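Local coordinates for protein pyroglutatmate porin OpdO (Pseudomonas aeruginosa, PDB 3SZV) that probably forms a channel through the bacterial outer membrane, as a beta-barrel porin of the OprD family whose members are carboxylate channels, at residues L29-F34 and W50-L55; N183-R188 and G251-D256; W374-V379 and D388-I393. All coordinates share one frame; numbering follows the deposited sequence.

Contact 1. Residues L29-F34 and W50-L55; sequences LRNFYF and WAQGFL. With C8E ((hydroxyethyloxy)tri(ethyloxy)octane), chain C.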
loop_
_atom_site.group_PDB
_atom_site.type_symbol
_atom_site.label_atom_id
_atom_site.label_comp_id
_atom_site.label_asym_id
_atom_site.label_seq_id
_atom_site.Cartn_x
_atom_site.Cartn_y
_atom_site.Cartn_z
ATOM N N LEU A 29 -13.172 -2.440 13.961
ATOM C CA LEU A 29 -12.845 -1.486 15.012
ATOM C C LEU A 29 -11.335 -1.407 15.104
ATOM O O LEU A 29 -10.660 -2.434 15.091
ATOM C CB LEU A 29 -13.398 -1.954 16.355
ATOM C CG LEU A 29 -14.855 -1.632 16.714
ATOM C CD1 LEU A 29 -15.796 -1.795 15.532
ATOM C CD2 LEU A 29 -15.309 -2.486 17.895
ATOM N N ARG A 30 -10.800 -0.195 15.194
ATOM C CA ARG A 30 -9.362 -0.009 15.337
ATOM C C ARG A 30 -9.077 0.979 16.428
ATOM O O ARG A 30 -9.645 2.069 16.460
ATOM C CB ARG A 30 -8.766 0.542 14.054
ATOM C CG ARG A 30 -8.716 -0.426 12.942
ATOM C CD ARG A 30 -7.879 0.175 11.845
ATOM N NE ARG A 30 -8.035 -0.570 10.615
ATOM C CZ ARG A 30 -7.534 -0.182 9.451
ATOM N NH1 ARG A 30 -6.836 0.946 9.371
ATOM N NH2 ARG A 30 -7.721 -0.934 8.381
ATOM N N ASN A 31 -8.177 0.606 17.324
ATOM C CA ASN A 31 -7.735 1.505 18.360
ATOM C C ASN A 31 -6.236 1.671 18.142
ATOM O O ASN A 31 -5.484 0.692 18.149
ATOM C CB ASN A 31 -8.045 0.925 19.736
ATOM C CG ASN A 31 -7.734 1.896 20.851
ATOM O OD1 ASN A 31 -6.625 1.910 21.379
ATOM N ND2 ASN A 31 -8.706 2.728 21.205
ATOM N N PHE A 32 -5.813 2.909 17.944
ATOM C CA PHE A 32 -4.472 3.186 17.453
ATOM C C PHE A 32 -3.749 4.156 18.377
ATOM O O PHE A 32 -4.237 5.257 18.637
ATOM C CB PHE A 32 -4.563 3.789 16.048
ATOM C CG PHE A 32 -3.302 3.655 15.239
ATOM C CD1 PHE A 32 -3.243 2.762 14.184
ATOM C CD2 PHE A 32 -2.186 4.424 15.522
ATOM C CE1 PHE A 32 -2.095 2.634 13.428
ATOM C CE2 PHE A 32 -1.031 4.299 14.768
ATOM C CZ PHE A 32 -0.987 3.402 13.721
ATOM N N TYR A 33 -2.590 3.741 18.867
ATOM C CA TYR A 33 -1.741 4.619 19.654
ATOM C C TYR A 33 -0.410 4.801 18.942
ATOM O O TYR A 33 0.177 3.846 18.425
ATOM C CB TYR A 33 -1.516 4.071 21.059
ATOM C CG TYR A 33 -0.537 4.908 21.843
ATOM C CD1 TYR A 33 -0.929 6.106 22.420
ATOM C CD2 TYR A 33 0.784 4.509 21.986
ATOM C CE1 TYR A 33 -0.029 6.884 23.134
ATOM C CE2 TYR A 33 1.689 5.275 22.697
ATOM C CZ TYR A 33 1.276 6.459 23.267
ATOM O OH TYR A 33 2.178 7.223 23.974
ATOM N N PHE A 34 0.062 6.039 18.920
ATOM C CA PHE A 34 1.241 6.392 18.159
ATOM C C PHE A 34 2.106 7.314 19.007
ATOM O O PHE A 34 1.609 8.279 19.587
ATOM C CB PHE A 34 0.776 7.086 16.875
ATOM C CG PHE A 34 1.882 7.622 16.023
ATOM C CD1 PHE A 34 2.387 6.874 14.970
ATOM C CD2 PHE A 34 2.398 8.890 16.251
ATOM C CE1 PHE A 34 3.399 7.372 14.171
ATOM C CE2 PHE A 34 3.405 9.395 15.453
ATOM C CZ PHE A 34 3.907 8.633 14.413
ATOM N N TRP A 50 -3.652 9.150 20.380
ATOM C CA TRP A 50 -4.465 7.973 20.643
ATOM C C TRP A 50 -5.804 8.208 19.970
ATOM O O TRP A 50 -6.390 9.282 20.121
ATOM C CB TRP A 50 -4.669 7.808 22.148
ATOM C CG TRP A 50 -5.284 6.507 22.554
ATOM C CD1 TRP A 50 -5.323 5.353 21.827
ATOM C CD2 TRP A 50 -5.946 6.225 23.794
ATOM N NE1 TRP A 50 -5.972 4.369 22.540
ATOM C CE2 TRP A 50 -6.363 4.879 23.746
ATOM C CE3 TRP A 50 -6.225 6.980 24.935
ATOM C CZ2 TRP A 50 -7.046 4.273 24.800
ATOM C CZ3 TRP A 50 -6.903 6.374 25.980
ATOM C CH2 TRP A 50 -7.306 5.035 25.903
ATOM N N ALA A 51 -6.294 7.226 19.224
ATOM C CA ALA A 51 -7.544 7.414 18.504
ATOM C C ALA A 51 -8.312 6.114 18.308
ATOM O O ALA A 51 -7.739 5.027 18.317
ATOM C CB ALA A 51 -7.290 8.099 17.160
ATOM N N GLN A 52 -9.620 6.247 18.138
ATOM C CA GLN A 52 -10.502 5.112 17.886
ATOM C C GLN A 52 -11.168 5.265 16.524
ATOM O O GLN A 52 -11.669 6.344 16.179
ATOM C CB GLN A 52 -11.582 5.022 18.967
ATOM C CG GLN A 52 -12.611 3.929 18.712
ATOM C CD GLN A 52 -12.013 2.534 18.804
ATOM O OE1 GLN A 52 -11.208 2.246 19.694
ATOM N NE2 GLN A 52 -12.403 1.662 17.884
ATOM N N GLY A 53 -11.195 4.179 15.761
ATOM C CA GLY A 53 -11.778 4.210 14.436
ATOM C C GLY A 53 -12.793 3.111 14.197
ATOM O O GLY A 53 -12.752 2.055 14.831
ATOM N N PHE A 54 -13.705 3.373 13.271
ATOM C CA PHE A 54 -14.709 2.405 12.851
ATOM C C PHE A 54 -14.712 2.398 11.340
ATOM O O PHE A 54 -14.681 3.454 10.710
ATOM C CB PHE A 54 -16.103 2.803 13.347
ATOM C CG PHE A 54 -16.204 2.922 14.843
ATOM C CD1 PHE A 54 -16.685 1.869 15.604
ATOM C CD2 PHE A 54 -15.804 4.080 15.483
ATOM C CE1 PHE A 54 -16.774 1.974 16.982
ATOM C CE2 PHE A 54 -15.890 4.194 16.866
ATOM C CZ PHE A 54 -16.375 3.139 17.613
ATOM N N LEU A 55 -14.744 1.204 10.762
ATOM C CA LEU A 55 -14.750 1.054 9.317
ATOM C C LEU A 55 -15.875 0.108 8.927
ATOM O O LEU A 55 -15.832 -1.079 9.248
ATOM C CB LEU A 55 -13.415 0.503 8.832
ATOM C CG LEU A 55 -12.175 1.322 9.210
ATOM C CD1 LEU A 55 -11.634 0.979 10.601
ATOM C CD2 LEU A 55 -11.105 1.080 8.160
HETATM C C1 C8E C . -21.417 16.460 5.334
HETATM C C2 C8E C . -21.562 15.005 5.763
HETATM C C3 C8E C . -22.050 14.146 4.605
HETATM C C4 C8E C . -22.608 12.819 5.109
HETATM C C5 C8E C . -21.543 12.039 5.864
HETATM C C6 C8E C . -22.047 10.702 6.406
HETATM C C7 C8E C . -20.938 9.975 7.162
HETATM C C8 C8E C . -21.275 8.514 7.468
HETATM O O9 C8E C . -20.264 7.933 8.282
HETATM C C10 C8E C . -20.560 6.594 8.645
HETATM C C11 C8E C . -19.468 6.008 9.544
HETATM O O12 C8E C . -19.764 4.665 9.880
HETATM C C13 C8E C . -18.664 3.963 10.429
HETATM C C16 C8E C . -19.888 2.486 14.002
HETATM C C17 C8E C . -20.862 3.485 14.612
HETATM O O18 C8E C . -20.687 3.551 16.009
HETATM C C19 C8E C . -19.626 4.404 16.373
HETATM C C20 C8E C . -20.178 5.804 16.618
HETATM O O21 C8E C . -19.894 6.210 17.937
#

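Contact 2. Residues N183-R188 and G251-D256; sequences NRIGGR and GFRELD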
loop_
_atom_site.group_PDB
_atom_site.type_symbol
_atom_site.label_atom_id
_atom_site.label_comp_id
_atom_site.label_asym_id
_atom_site.label_seq_id
_atom_site.Cartn_x
_atom_site.Cartn_y
_atom_site.Cartn_z
ATOM N N ASN A 183 5.658 13.305 -3.335
ATOM C CA ASN A 183 6.518 13.194 -2.161
ATOM C C ASN A 183 7.885 13.847 -2.403
ATOM O O ASN A 183 8.529 13.565 -3.426
ATOM C CB ASN A 183 6.695 11.722 -1.791
ATOM C CG ASN A 183 7.302 11.539 -0.421
ATOM O OD1 ASN A 183 6.638 11.749 0.599
ATOM N ND2 ASN A 183 8.576 11.160 -0.379
ATOM N N ARG A 184 8.303 14.694 -1.455
ATOM C CA ARG A 184 9.528 15.528 -1.521
ATOM C C ARG A 184 9.503 16.612 -2.586
ATOM O O ARG A 184 9.823 17.771 -2.297
ATOM C CB ARG A 184 10.802 14.689 -1.705
ATOM C CG ARG A 184 11.164 13.796 -0.533
ATOM C CD ARG A 184 12.473 13.056 -0.844
ATOM N NE ARG A 184 12.882 12.147 0.219
ATOM C CZ ARG A 184 12.508 10.870 0.312
ATOM N NH1 ARG A 184 11.712 10.336 -0.617
ATOM N NH2 ARG A 184 12.937 10.134 1.330
ATOM N N ILE A 185 9.140 16.234 -3.804
ATOM C CA ILE A 185 9.281 17.103 -4.972
ATOM C C ILE A 185 8.225 18.208 -5.013
ATOM O O ILE A 185 8.459 19.290 -5.567
ATOM C CB ILE A 185 9.224 16.252 -6.248
ATOM C CG1 ILE A 185 10.500 15.413 -6.369
ATOM C CG2 ILE A 185 9.004 17.112 -7.491
ATOM C CD1 ILE A 185 10.262 14.079 -7.061
ATOM N N GLY A 186 7.063 17.947 -4.419
ATOM C CA GLY A 186 6.002 18.934 -4.384
ATOM C C GLY A 186 5.173 18.952 -5.654
ATOM O O GLY A 186 4.884 17.904 -6.241
ATOM N N GLY A 187 4.789 20.153 -6.070
ATOM C CA GLY A 187 3.933 20.319 -7.227
ATOM C C GLY A 187 2.457 20.164 -6.899
ATOM O O GLY A 187 2.082 19.819 -5.777
ATOM N N ARG A 188 1.618 20.443 -7.890
ATOM C CA ARG A 188 0.171 20.306 -7.751
ATOM C C ARG A 188 -0.390 19.628 -8.997
ATOM O O ARG A 188 -0.046 20.000 -10.119
ATOM C CB ARG A 188 -0.475 21.676 -7.551
ATOM C CG ARG A 188 -1.990 21.630 -7.453
ATOM N N GLY A 251 4.748 21.391 -17.622
ATOM C CA GLY A 251 5.630 22.524 -17.413
ATOM C C GLY A 251 6.465 22.408 -16.152
ATOM O O GLY A 251 7.142 23.358 -15.767
ATOM N N PHE A 252 6.423 21.247 -15.502
ATOM C CA PHE A 252 7.173 21.072 -14.267
ATOM C C PHE A 252 8.670 21.184 -14.535
ATOM O O PHE A 252 9.144 20.869 -15.626
ATOM C CB PHE A 252 6.853 19.722 -13.613
ATOM C CG PHE A 252 7.185 19.671 -12.151
ATOM C CD1 PHE A 252 6.408 20.359 -11.234
ATOM C CD2 PHE A 252 8.275 18.954 -11.691
ATOM C CE1 PHE A 252 6.713 20.329 -9.875
ATOM C CE2 PHE A 252 8.590 18.924 -10.339
ATOM C CZ PHE A 252 7.800 19.609 -9.431
ATOM N N ARG A 253 9.406 21.628 -13.528
ATOM C CA ARG A 253 10.856 21.729 -13.643
ATOM C C ARG A 253 11.432 20.363 -14.006
ATOM O O ARG A 253 10.847 19.318 -13.698
ATOM C CB ARG A 253 11.450 22.201 -12.321
ATOM C CG ARG A 253 11.266 21.196 -11.192
ATOM C CD ARG A 253 12.287 21.400 -10.095
ATOM N NE ARG A 253 12.056 20.540 -8.935
ATOM C CZ ARG A 253 12.607 19.345 -8.758
ATOM N NH1 ARG A 253 13.419 18.835 -9.677
ATOM N NH2 ARG A 253 12.345 18.657 -7.655
ATOM N N GLU A 254 12.603 20.367 -14.635
ATOM C CA GLU A 254 13.202 19.107 -15.045
ATOM C C GLU A 254 13.406 18.153 -13.878
ATOM O O GLU A 254 13.859 18.553 -12.800
ATOM C CB GLU A 254 14.511 19.338 -15.783
ATOM C CG GLU A 254 14.298 19.920 -17.153
ATOM C CD GLU A 254 15.587 20.107 -17.912
ATOM O OE1 GLU A 254 16.623 19.515 -17.515
ATOM O OE2 GLU A 254 15.555 20.860 -18.906
ATOM N N LEU A 255 13.082 16.888 -14.122
ATOM C CA LEU A 255 13.167 15.842 -13.121
ATOM C C LEU A 255 13.817 14.631 -13.751
ATOM O O LEU A 255 13.524 14.302 -14.905
ATOM C CB LEU A 255 11.767 15.439 -12.659
ATOM C CG LEU A 255 10.971 16.257 -11.652
ATOM C CD1 LEU A 255 9.674 15.519 -11.348
ATOM C CD2 LEU A 255 11.767 16.457 -10.380
ATOM N N ASP A 256 14.716 13.979 -13.020
ATOM C CA ASP A 256 15.313 12.724 -13.478
ATOM C C ASP A 256 15.512 11.806 -12.278
ATOM O O ASP A 256 16.309 12.108 -11.393
ATOM C CB ASP A 256 16.645 12.978 -14.187
ATOM C CG ASP A 256 17.477 11.719 -14.350
ATOM O OD1 ASP A 256 16.897 10.632 -14.553
ATOM O OD2 ASP A 256 18.721 11.818 -14.266
#

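Contact 3. Residues W374-V379 and D388-I393; sequences WRNATV and DENRLI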
loop_
_atom_site.group_PDB
_atom_site.type_symbol
_atom_site.label_atom_id
_atom_site.label_comp_id
_atom_site.label_asym_id
_atom_site.label_seq_id
_atom_site.Cartn_x
_atom_site.Cartn_y
_atom_site.Cartn_z
ATOM N N TRP A 374 2.256 -4.473 17.989
ATOM C CA TRP A 374 3.191 -3.443 18.419
ATOM C C TRP A 374 4.281 -3.301 17.361
ATOM O O TRP A 374 4.950 -4.269 17.006
ATOM C CB TRP A 374 3.787 -3.811 19.791
ATOM C CG TRP A 374 4.971 -2.980 20.209
ATOM C CD1 TRP A 374 5.078 -1.618 20.183
ATOM C CD2 TRP A 374 6.215 -3.468 20.732
ATOM N NE1 TRP A 374 6.312 -1.229 20.649
ATOM C CE2 TRP A 374 7.030 -2.345 20.992
ATOM C CE3 TRP A 374 6.719 -4.744 21.002
ATOM C CZ2 TRP A 374 8.322 -2.460 21.508
ATOM C CZ3 TRP A 374 8.001 -4.859 21.512
ATOM C CH2 TRP A 374 8.789 -3.722 21.759
ATOM N N ARG A 375 4.442 -2.090 16.838
ATOM C CA ARG A 375 5.451 -1.812 15.823
ATOM C C ARG A 375 6.428 -0.779 16.364
ATOM O O ARG A 375 6.050 0.357 16.651
ATOM C CB ARG A 375 4.802 -1.284 14.538
ATOM C CG ARG A 375 3.662 -2.164 14.023
ATOM C CD ARG A 375 3.140 -1.676 12.671
ATOM N NE ARG A 375 4.185 -1.742 11.657
ATOM C CZ ARG A 375 4.299 -0.910 10.623
ATOM N NH1 ARG A 375 3.427 0.079 10.443
ATOM N NH2 ARG A 375 5.310 -1.054 9.769
ATOM N N ASN A 376 7.687 -1.173 16.509
ATOM C CA ASN A 376 8.688 -0.299 17.081
ATOM C C ASN A 376 9.744 0.008 16.027
ATOM O O ASN A 376 10.211 -0.891 15.330
ATOM C CB ASN A 376 9.297 -0.992 18.307
ATOM C CG ASN A 376 10.549 -0.315 18.815
ATOM O OD1 ASN A 376 11.649 -0.851 18.677
ATOM N ND2 ASN A 376 10.395 0.860 19.415
ATOM N N ALA A 377 10.095 1.280 15.880
ATOM C CA ALA A 377 11.093 1.675 14.896
ATOM C C ALA A 377 12.083 2.668 15.480
ATOM O O ALA A 377 11.735 3.489 16.338
ATOM C CB ALA A 377 10.429 2.272 13.677
ATOM N N THR A 378 13.310 2.585 14.988
ATOM C CA THR A 378 14.369 3.519 15.354
ATOM C C THR A 378 15.027 3.969 14.063
ATOM O O THR A 378 15.384 3.128 13.239
ATOM C CB THR A 378 15.434 2.803 16.209
ATOM O OG1 THR A 378 14.828 2.337 17.417
ATOM C CG2 THR A 378 16.587 3.750 16.564
ATOM N N VAL A 379 15.203 5.280 13.889
ATOM C CA VAL A 379 15.887 5.807 12.719
ATOM C C VAL A 379 17.032 6.688 13.188
ATOM O O VAL A 379 16.834 7.525 14.068
ATOM C CB VAL A 379 14.945 6.690 11.859
ATOM C CG1 VAL A 379 15.725 7.371 10.739
ATOM C CG2 VAL A 379 13.778 5.871 11.296
ATOM N N ASP A 388 12.582 7.775 17.371
ATOM C CA ASP A 388 12.093 6.467 17.781
ATOM C C ASP A 388 10.579 6.533 17.758
ATOM O O ASP A 388 9.988 7.516 18.203
ATOM C CB ASP A 388 12.584 6.076 19.176
ATOM C CG ASP A 388 14.011 5.561 19.164
ATOM O OD1 ASP A 388 14.913 6.398 19.039
ATOM O OD2 ASP A 388 14.221 4.325 19.258
ATOM N N GLU A 389 9.955 5.492 17.228
ATOM C CA GLU A 389 8.513 5.478 17.055
ATOM C C GLU A 389 7.943 4.171 17.571
ATOM O O GLU A 389 8.474 3.092 17.298
ATOM C CB GLU A 389 8.182 5.652 15.573
ATOM C CG GLU A 389 6.702 5.634 15.236
ATOM C CD GLU A 389 6.476 5.801 13.749
ATOM O OE1 GLU A 389 6.646 6.926 13.240
ATOM O OE2 GLU A 389 6.156 4.800 13.084
ATOM N N ASN A 390 6.857 4.271 18.322
ATOM C CA ASN A 390 6.109 3.090 18.708
ATOM C C ASN A 390 4.674 3.231 18.239
ATOM O O ASN A 390 4.084 4.303 18.358
ATOM C CB ASN A 390 6.165 2.878 20.221
ATOM C CG ASN A 390 7.520 2.387 20.682
ATOM O OD1 ASN A 390 7.792 1.187 20.678
ATOM N ND2 ASN A 390 8.384 3.317 21.087
ATOM N N ARG A 391 4.138 2.156 17.667
ATOM C CA ARG A 391 2.719 2.081 17.333
ATOM C C ARG A 391 2.121 0.899 18.065
ATOM O O ARG A 391 2.736 -0.165 18.170
ATOM C CB ARG A 391 2.502 1.907 15.830
ATOM C CG ARG A 391 3.148 2.980 14.974
ATOM C CD ARG A 391 2.851 2.806 13.493
ATOM N NE ARG A 391 3.667 3.717 12.694
ATOM C CZ ARG A 391 3.386 4.097 11.450
ATOM N NH1 ARG A 391 2.294 3.654 10.842
ATOM N NH2 ARG A 391 4.203 4.930 10.816
ATOM N N LEU A 392 0.918 1.088 18.589
ATOM C CA LEU A 392 0.178 -0.009 19.177
ATOM C C LEU A 392 -1.184 0.013 18.526
ATOM O O LEU A 392 -1.896 1.018 18.603
ATOM C CB LEU A 392 0.034 0.158 20.687
ATOM C CG LEU A 392 -0.599 -1.037 21.397
ATOM C CD1 LEU A 392 0.199 -2.302 21.101
ATOM C CD2 LEU A 392 -0.689 -0.788 22.895
ATOM N N ILE A 393 -1.537 -1.076 17.857
ATOM C CA ILE A 393 -2.801 -1.143 17.141
ATOM C C ILE A 393 -3.624 -2.325 17.628
ATOM O O ILE A 393 -3.178 -3.473 17.578
ATOM C CB ILE A 393 -2.585 -1.272 15.621
ATOM C CG1 ILE A 393 -1.540 -0.262 15.133
ATOM C CG2 ILE A 393 -3.909 -1.100 14.874
ATOM C CD1 ILE A 393 -0.136 -0.830 15.020
HETATM O O HOH W 1 0.770 0.684 11.628
HETATM O O HOH W 2 12.529 2.511 20.069
#

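Contact 1. Residues L29-F34 and W50-L55
The F54 ring has detergent on one face and protein on the other: C19 of the bound C8E molecule sits over its centre, 3.6 Å above the plane, and NE2 of Q52 lies across the opposite face toward the rim. CD1 of L29 approaches the same ring obliquely, 3.8 Å from F54 CD1. At the edge of the W50 indole, near its plane, lie N31 OD1, beside NE1, and F32 O, which approaches only the carbon CD1. Over one face of the R30 guanidinium lies L55, its CD2 set off-centre, near the margin of the group.

These groups sit on an antiparallel hairpin of the beta-barrel wall, strands 24-38 and 49-59, whose segments run at 161° to each other with axes 4.7 Å apart. L29, N31, Y33, W50, Q52 and F54 share one face; the detergent lying on it is consistent with the outer, membrane-facing surface. R30, F32 and A51 lie on the other, where R30 forms salt bridges with E28 and D138, and loop residue L141 touches F32 and A51. The backbones are paired through both bonds of R30 with G53 and both of F32 with A51.

On the detergent-bearing face a relay of side chains crosses between the strands. N31 has CG anti to its backbone N (chi1 -174°), which carries its amide toward the partner strand. From W50, NE1 donates to N31 OD1 at 2.8 Å, with the amide turned 79° from the indole. One carboxamide thus serves both neighbours, accepting through oxygen and donating through nitrogen. Q52 is bent at chi2, turning NE2 toward R30 O without forming a hydrogen bond to it, and N31 ND2 reaches Q52 OE1 at 3.0 Å within the N31 amide plane.

Contact 2. Residues N183-R188 and G251-D256
A surface contact between two connections of the barrel brings I185, in the turn leading into strand 186-200, against F252, R253 and L255 of the loop between strands 236-248 and 256-268. The closest approach is apolar: I185 CG2 lies 3.4 Å from F252 CZ, reaching the ring obliquely. The I185 carbonyl oxygen lies at the edge of the same ring, in its plane. F252 has CG anti to its backbone N (chi1 -160°), which sends the ring across toward the turn, where CE1 comes 3.8 Å from G187 CA, again in an oblique approach.

In the OprD-type barrel such loops join successive strands, and here two that are far apart in sequence meet mainly through side chains. R253 adds its guanidinium beside the isoleucine, with NH2 3.7 Å from I185 CG2. One face of that group is turned to F252 CE2, 4.0 Å above the plane and toward the rim. A salt bridge from R253 NH1 to D284 anchors the arginine. Deeper in the contact, the buried L255 supplies CD2, which lies 4.1 Å from I185 CG2.

Contact 3. Residues W374-V379 and D388-I393
N390 OD1 accepts two hydrogen bonds from the opposing strand. W374 NE1 approaches it at 2.8 Å, in the carbonyl plane and on a lone pair, with indole and amide only 8° from coplanar. N376 ND2 donates to the same oxygen at 2.9 Å, but from above that plane, 45° out of it. The in-plane bond from W374 probably does most to set the rotation of the N390 amide, with N376 adding a second grip on the oxygen. Farther along this face, T378 OG1 donates to D388 OD2 at 2.8 Å, and a water links D388 OD2 to N376 ND2. The other carboxylate oxygen, D388 OD1, forms a salt bridge with R380.

On the opposite face R391 grips E389 side-on: NE at 2.7 Å and NH2 both address OE2 from the same face of the carboxylate. R36 binds OE1 of that glutamate, and Q301 also bonds to OE2. R375 and R391 nevertheless lie side by side, their NH1 atoms 3.8 Å apart and guanidinium planes steeply inclined. A water accepts from R375 NH1 and weakly from R391 NH1; together with the E389 carboxylate, it probably eases the repulsion between the like charges.

Packing is lighter. The R375 chain bends at chi3, and its CD lies 4.1 Å from I393 CD1. On the face of N390, L392 CD1 rests against W374 CB across the strand pair. Within its own strand, N376 CB lies over one face of the W374 indole near its margin, 3.3 Å above the plane.

Paired backbone bonds of R375 with R391 and of A377 with E389 set the register of the two segments, which run at 170° to each other. This is the regular antiparallel hairpin of a porin wall, strands 371-381 and 387-399, with direct side-chain hydrogen bonds tying the strands together on the W374, N376 and T378 face.

In the fold
Contacts 1 and 3 are neighbouring hairpins from the two ends of the chain, their centres 15 Å apart. Strand 24-38 of contact 1 pairs antiparallel with strand 387-399 of contact 3, and Y33 N lies 2.8 Å from L392 O, a probable hydrogen bond; this pairing closes the barrel. F32 and F34 also pack against R391, I393 and E389 across the seam. Contact 2 stands apart, with its centre 34 Å from that of contact 1 and 31 Å from that of contact 3, and touches neither. The contacts follow in series along the chain: two build and close the wall, while the intervening one joins connections between strands.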